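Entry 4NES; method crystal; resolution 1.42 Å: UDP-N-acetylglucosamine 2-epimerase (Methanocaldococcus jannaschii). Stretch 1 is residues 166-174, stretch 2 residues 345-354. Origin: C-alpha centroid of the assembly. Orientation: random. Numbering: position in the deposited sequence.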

ATOM      1  N   VAL A 166     -21.857  -5.721   0.758  1.00  8.83           N
ATOM      2  CA  VAL A 166     -22.335  -4.853   1.829  1.00  7.29           C
ATOM      3  C   VAL A 166     -22.994  -5.738   2.868  1.00  7.64           C
ATOM      4  O   VAL A 166     -24.088  -6.266   2.644  1.00  9.11           O
ATOM      5  CB  VAL A 166     -23.329  -3.811   1.306  1.00  8.29           C
ATOM      6  CG1 VAL A 166     -23.798  -2.916   2.452  1.00  9.60           C
ATOM      7  CG2 VAL A 166     -22.685  -2.976   0.195  1.00 11.03           C
ATOM      8  N   VAL A 167     -22.304  -5.925   3.989  1.00  7.83           N
ATOM      9  CA  VAL A 167     -22.700  -6.926   4.978  1.00  8.82           C
ATOM     10  C   VAL A 167     -23.084  -6.343   6.334  1.00  7.69           C
ATOM     11  O   VAL A 167     -23.477  -7.084   7.236  1.00  9.39           O
ATOM     12  CB  VAL A 167     -21.589  -7.984   5.205  1.00  7.19           C
ATOM     13  CG1 VAL A 167     -21.298  -8.778   3.929  1.00  8.16           C
ATOM     14  CG2 VAL A 167     -20.307  -7.337   5.746  1.00 10.78           C
ATOM     15  N   GLY A 168     -23.001  -5.022   6.472  1.00  7.76           N
ATOM     16  CA  GLY A 168     -23.175  -4.364   7.757  1.00  8.25           C
ATOM     17  C   GLY A 168     -21.852  -4.337   8.493  1.00  7.93           C
ATOM     18  O   GLY A 168     -20.857  -4.876   8.011  1.00  9.21           O
ATOM     19  N   ASN A 169     -21.834  -3.692   9.656  1.00  7.16           N
ATOM     20  CA  ASN A 169     -20.633  -3.659  10.475  1.00  7.23           C
ATOM     21  C   ASN A 169     -20.738  -4.670  11.603  1.00  7.30           C
ATOM     22  O   ASN A 169     -21.739  -4.691  12.322  1.00  7.57           O
ATOM     23  CB  ASN A 169     -20.384  -2.244  11.017  1.00  9.44           C
ATOM     24  CG  ASN A 169     -18.961  -2.049  11.515  1.00  9.67           C
ATOM     25  OD1 ASN A 169     -18.447  -2.828  12.316  1.00  9.19           O
ATOM     26  ND2 ASN A 169     -18.295  -1.017  11.001  1.00 13.16           N
ATOM     27  N   THR A 170     -19.708  -5.508  11.757  1.00  7.64           N
ATOM     28  CA  THR A 170     -19.684  -6.498  12.845  1.00  8.12           C
ATOM     29  C   THR A 170     -19.785  -5.884  14.249  1.00  8.00           C
ATOM     30  O   THR A 170     -20.072  -6.601  15.220  1.00  7.39           O
ATOM     31  CB  THR A 170     -18.428  -7.387  12.807  1.00  8.71           C
ATOM     32  OG1 THR A 170     -17.266  -6.565  12.950  1.00  9.24           O
ATOM     33  CG2 THR A 170     -18.336  -8.178  11.501  1.00  9.92           C
ATOM     34  N   ILE A 171     -19.545  -4.582  14.384  1.00  7.52           N
ATOM     35  CA  ILE A 171     -19.700  -3.955  15.686  1.00  8.59           C
ATOM     36  C   ILE A 171     -21.152  -4.034  16.162  1.00  8.76           C
ATOM     37  O   ILE A 171     -21.406  -4.082  17.374  1.00  9.55           O
ATOM     38  CB  ILE A 171     -19.189  -2.497  15.695  1.00  7.25           C
ATOM     39  CG1 ILE A 171     -18.959  -2.028  17.127  1.00 10.53           C
ATOM     40  CG2 ILE A 171     -20.139  -1.570  14.942  1.00  9.73           C
ATOM     41  CD1 ILE A 171     -17.902  -2.822  17.846  1.00 13.38           C
ATOM     42  N   VAL A 172     -22.113  -4.089  15.235  1.00  7.53           N
ATOM     43  CA  VAL A 172     -23.501  -4.305  15.640  1.00  7.71           C
ATOM     44  C   VAL A 172     -23.645  -5.672  16.300  1.00  8.98           C
ATOM     45  O   VAL A 172     -24.221  -5.773  17.382  1.00  9.83           O
ATOM     46  CB  VAL A 172     -24.498  -4.180  14.466  1.00  8.27           C
ATOM     47  CG1 VAL A 172     -25.938  -4.366  14.966  1.00 10.41           C
ATOM     48  CG2 VAL A 172     -24.357  -2.840  13.797  1.00 10.05           C
ATOM     49  N   ASP A 173     -23.126  -6.718  15.653  1.00  9.38           N
ATOM     50  CA  ASP A 173     -23.129  -8.057  16.247  1.00  9.31           C
ATOM     51  C   ASP A 173     -22.527  -8.018  17.647  1.00  8.90           C
ATOM     52  O   ASP A 173     -23.083  -8.572  18.591  1.00 10.28           O
ATOM     53  CB  ASP A 173     -22.238  -9.050  15.479  1.00 10.25           C
ATOM     54  CG  ASP A 173     -22.488  -9.105  13.976  1.00 12.93           C
ATOM     55  OD1 ASP A 173     -22.905  -8.117  13.347  1.00 12.71           O
ATOM     56  OD2 ASP A 173     -22.175 -10.174  13.404  1.00 11.36           O
ATOM     57  N   ALA A 174     -21.358  -7.395  17.774  1.00  8.39           N
ATOM     58  CA  ALA A 174     -20.629  -7.392  19.039  1.00  9.09           C
ATOM     59  C   ALA A 174     -21.408  -6.670  20.136  1.00 12.62           C
ATOM     60  O   ALA A 174     -21.524  -7.162  21.269  1.00 11.85           O
ATOM     61  CB  ALA A 174     -19.259  -6.767  18.863  1.00 10.94           C
ATOM     62  N   LYS A 345     -32.244   6.276  12.773  1.00 16.47           N
ATOM     63  CA  LYS A 345     -32.045   5.005  12.089  1.00 20.57           C
ATOM     64  C   LYS A 345     -30.688   4.400  12.438  1.00 25.19           C
ATOM     65  O   LYS A 345     -29.755   5.139  12.723  1.00 20.91           O
ATOM     66  CB  LYS A 345     -32.162   5.245  10.583  1.00 28.48           C
ATOM     67  CG  LYS A 345     -31.168   4.507   9.705  1.00 36.84           C
ATOM     68  CD  LYS A 345     -31.696   4.466   8.278  1.00 42.36           C
ATOM     69  CE  LYS A 345     -30.684   3.904   7.303  1.00 35.74           C
ATOM     70  NZ  LYS A 345     -29.646   4.911   7.015  1.00 25.47           N
ATOM     71  N   ASN A 346     -30.585   3.069  12.462  1.00 26.63           N
ATOM     72  CA  ASN A 346     -29.261   2.438  12.504  1.00 26.75           C
ATOM     73  C   ASN A 346     -28.855   1.967  11.121  1.00 18.14           C
ATOM     74  O   ASN A 346     -29.471   1.073  10.543  1.00 21.35           O
ATOM     75  CB  ASN A 346     -29.132   1.294  13.522  1.00 29.29           C
ATOM     76  CG  ASN A 346     -27.736   0.633  13.493  1.00 27.01           C
ATOM     77  OD1 ASN A 346     -26.700   1.266  13.804  1.00  7.60           O
ATOM     78  ND2 ASN A 346     -27.712  -0.643  13.126  1.00 40.98           N
ATOM     79  N   PRO A 347     -27.806   2.585  10.583  1.00 16.05           N
ATOM     80  CA  PRO A 347     -27.324   2.364   9.223  1.00 16.52           C
ATOM     81  C   PRO A 347     -26.390   1.164   9.119  1.00 15.99           C
ATOM     82  O   PRO A 347     -25.989   0.816   8.011  1.00 15.74           O
ATOM     83  CB  PRO A 347     -26.551   3.647   8.934  1.00 14.97           C
ATOM     84  CG  PRO A 347     -26.023   4.060  10.276  1.00 18.01           C
ATOM     85  CD  PRO A 347     -27.084   3.676  11.265  1.00 17.26           C
ATOM     86  N   PHE A 348     -26.062   0.527  10.241  1.00 12.62           N
ATOM     87  CA  PHE A 348     -24.966  -0.438  10.232  1.00 12.64           C
ATOM     88  C   PHE A 348     -25.363  -1.907  10.189  1.00 10.71           C
ATOM     89  O   PHE A 348     -24.502  -2.786  10.303  1.00 11.50           O
ATOM     90  CB  PHE A 348     -24.017  -0.164  11.398  1.00 14.27           C
ATOM     91  CG  PHE A 348     -23.371   1.187  11.338  1.00 15.43           C
ATOM     92  CD1 PHE A 348     -22.668   1.583  10.204  1.00 15.21           C
ATOM     93  CD2 PHE A 348     -23.489   2.075  12.399  1.00 21.19           C
ATOM     94  CE1 PHE A 348     -22.078   2.833  10.139  1.00 18.86           C
ATOM     95  CE2 PHE A 348     -22.902   3.330  12.340  1.00 20.40           C
ATOM     96  CZ  PHE A 348     -22.195   3.705  11.210  1.00 18.36           C
ATOM     97  N   GLY A 349     -26.649  -2.173  10.007  1.00 11.82           N
ATOM     98  CA  GLY A 349     -27.102  -3.534   9.797  1.00 11.50           C
ATOM     99  C   GLY A 349     -27.782  -4.172  10.991  1.00 10.08           C
ATOM    100  O   GLY A 349     -27.976  -3.532  12.028  1.00 16.61           O
ATOM    101  N   ASN A 350     -28.120  -5.445  10.848  1.00 11.07           N
ATOM    102  CA  ASN A 350     -28.932  -6.102  11.865  1.00 12.37           C
ATOM    103  C   ASN A 350     -28.175  -7.125  12.715  1.00 12.75           C
ATOM    104  O   ASN A 350     -28.779  -7.978  13.357  1.00 12.90           O
ATOM    105  CB  ASN A 350     -30.215  -6.676  11.256  1.00 19.20           C
ATOM    106  CG  ASN A 350     -31.215  -5.587  10.896  1.00 20.27           C
ATOM    107  OD1 ASN A 350     -31.485  -4.688  11.692  1.00 25.54           O
ATOM    108  ND2 ASN A 350     -31.762  -5.662   9.695  1.00 21.91           N
ATOM    109  N   GLY A 351     -26.852  -7.016  12.747  1.00 10.19           N
ATOM    110  CA  GLY A 351     -26.076  -7.743  13.739  1.00 10.70           C
ATOM    111  C   GLY A 351     -25.742  -9.184  13.429  1.00 12.01           C
ATOM    112  O   GLY A 351     -25.390  -9.952  14.330  1.00 13.41           O
ATOM    113  N   LYS A 352     -25.833  -9.548  12.155  1.00 10.29           N
ATOM    114  CA  LYS A 352     -25.450 -10.878  11.712  1.00  8.78           C
ATOM    115  C   LYS A 352     -24.372 -10.793  10.641  1.00  9.20           C
ATOM    116  O   LYS A 352     -24.232 -11.675   9.800  1.00 10.17           O
ATOM    117  CB  LYS A 352     -26.674 -11.656  11.214  1.00 12.13           C
ATOM    118  CG  LYS A 352     -27.720 -11.888  12.302  1.00 12.60           C
ATOM    119  CD  LYS A 352     -28.891 -12.706  11.792  1.00 21.46           C
ATOM    120  CE  LYS A 352     -30.003 -12.797  12.836  1.00 28.55           C
ATOM    121  NZ  LYS A 352     -29.673 -13.707  13.968  1.00 36.27           N
ATOM    122  N   SER A 353     -23.583  -9.731  10.700  1.00  8.93           N
ATOM    123  CA  SER A 353     -22.515  -9.510   9.730  1.00  7.72           C
ATOM    124  C   SER A 353     -21.423 -10.572   9.796  1.00  8.52           C
ATOM    125  O   SER A 353     -20.893 -10.983   8.767  1.00  9.13           O
ATOM    126  CB  SER A 353     -21.909  -8.133   9.949  1.00 10.26           C
ATOM    127  OG  SER A 353     -22.909  -7.144   9.809  1.00 11.04           O
ATOM    128  N   GLY A 354     -21.063 -10.992  11.004  1.00  8.83           N
ATOM    129  CA  GLY A 354     -20.044 -12.019  11.162  1.00  9.02           C
ATOM    130  C   GLY A 354     -20.426 -13.306  10.460  1.00  9.12           C
ATOM    131  O   GLY A 354     -19.626 -13.886   9.733  1.00 10.04           O
TER

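The contact is best read through three residues: Ser353 and Val172, which have the most surface covered, and Asp173, close behind with Phe348. Ser353 sits in the first turn of a helix, its CA-to-CB bond directed toward the other stretch. In the m rotamer its hydroxyl donates a short hydrogen bond, OG to Val167 O, 2.6 Å, so a buried polar atom is paired with a loop carbonyl. Its CB also packs against Thr170 CG2 at 3.9 Å.

Asp173 serves the start of that same helix from outside. The first backbone amides of a helix lack acceptors within it, and here a carboxylate from a distant part of the chain supplies them: Ser353 N donates to Asp173 OD1 at 3.2 Å, and Gly354 N donates to Asp173 OD2 at 2.8 Å, the latter nearly linear at 169°. The CA-to-CB bond runs sideways, yet the m rotamer brings the carboxylate in. The fit leaves little spare room at Gly354, where an ideal CB would lie 3.3 Å from Asp173 OD2.

Val172 fills the neighbouring space with hydrocarbon. Pointing toward the other stretch, it sets CG2 against Phe348 CB at 3.6 Å, while CG1 lies 3.6 Å from Gly351 N. Phe348 contributes backbone as well: its O accepts from Asn169 N at 2.9 Å and 162°. Asn169 in turn caps its own helix, with OD1 accepting from Ile171 N at 2.9 Å.

Glycine permits the close approach of the loops. The CA atoms of Gly168 and Gly349 are 4.5 Å apart, and an ideal CB on Gly168 would come within 2.8 Å of Ser353 OG and 2.9 Å of Phe348 O, both clashes. Its backbone angles call for glycine independently, so conformation and packing agree.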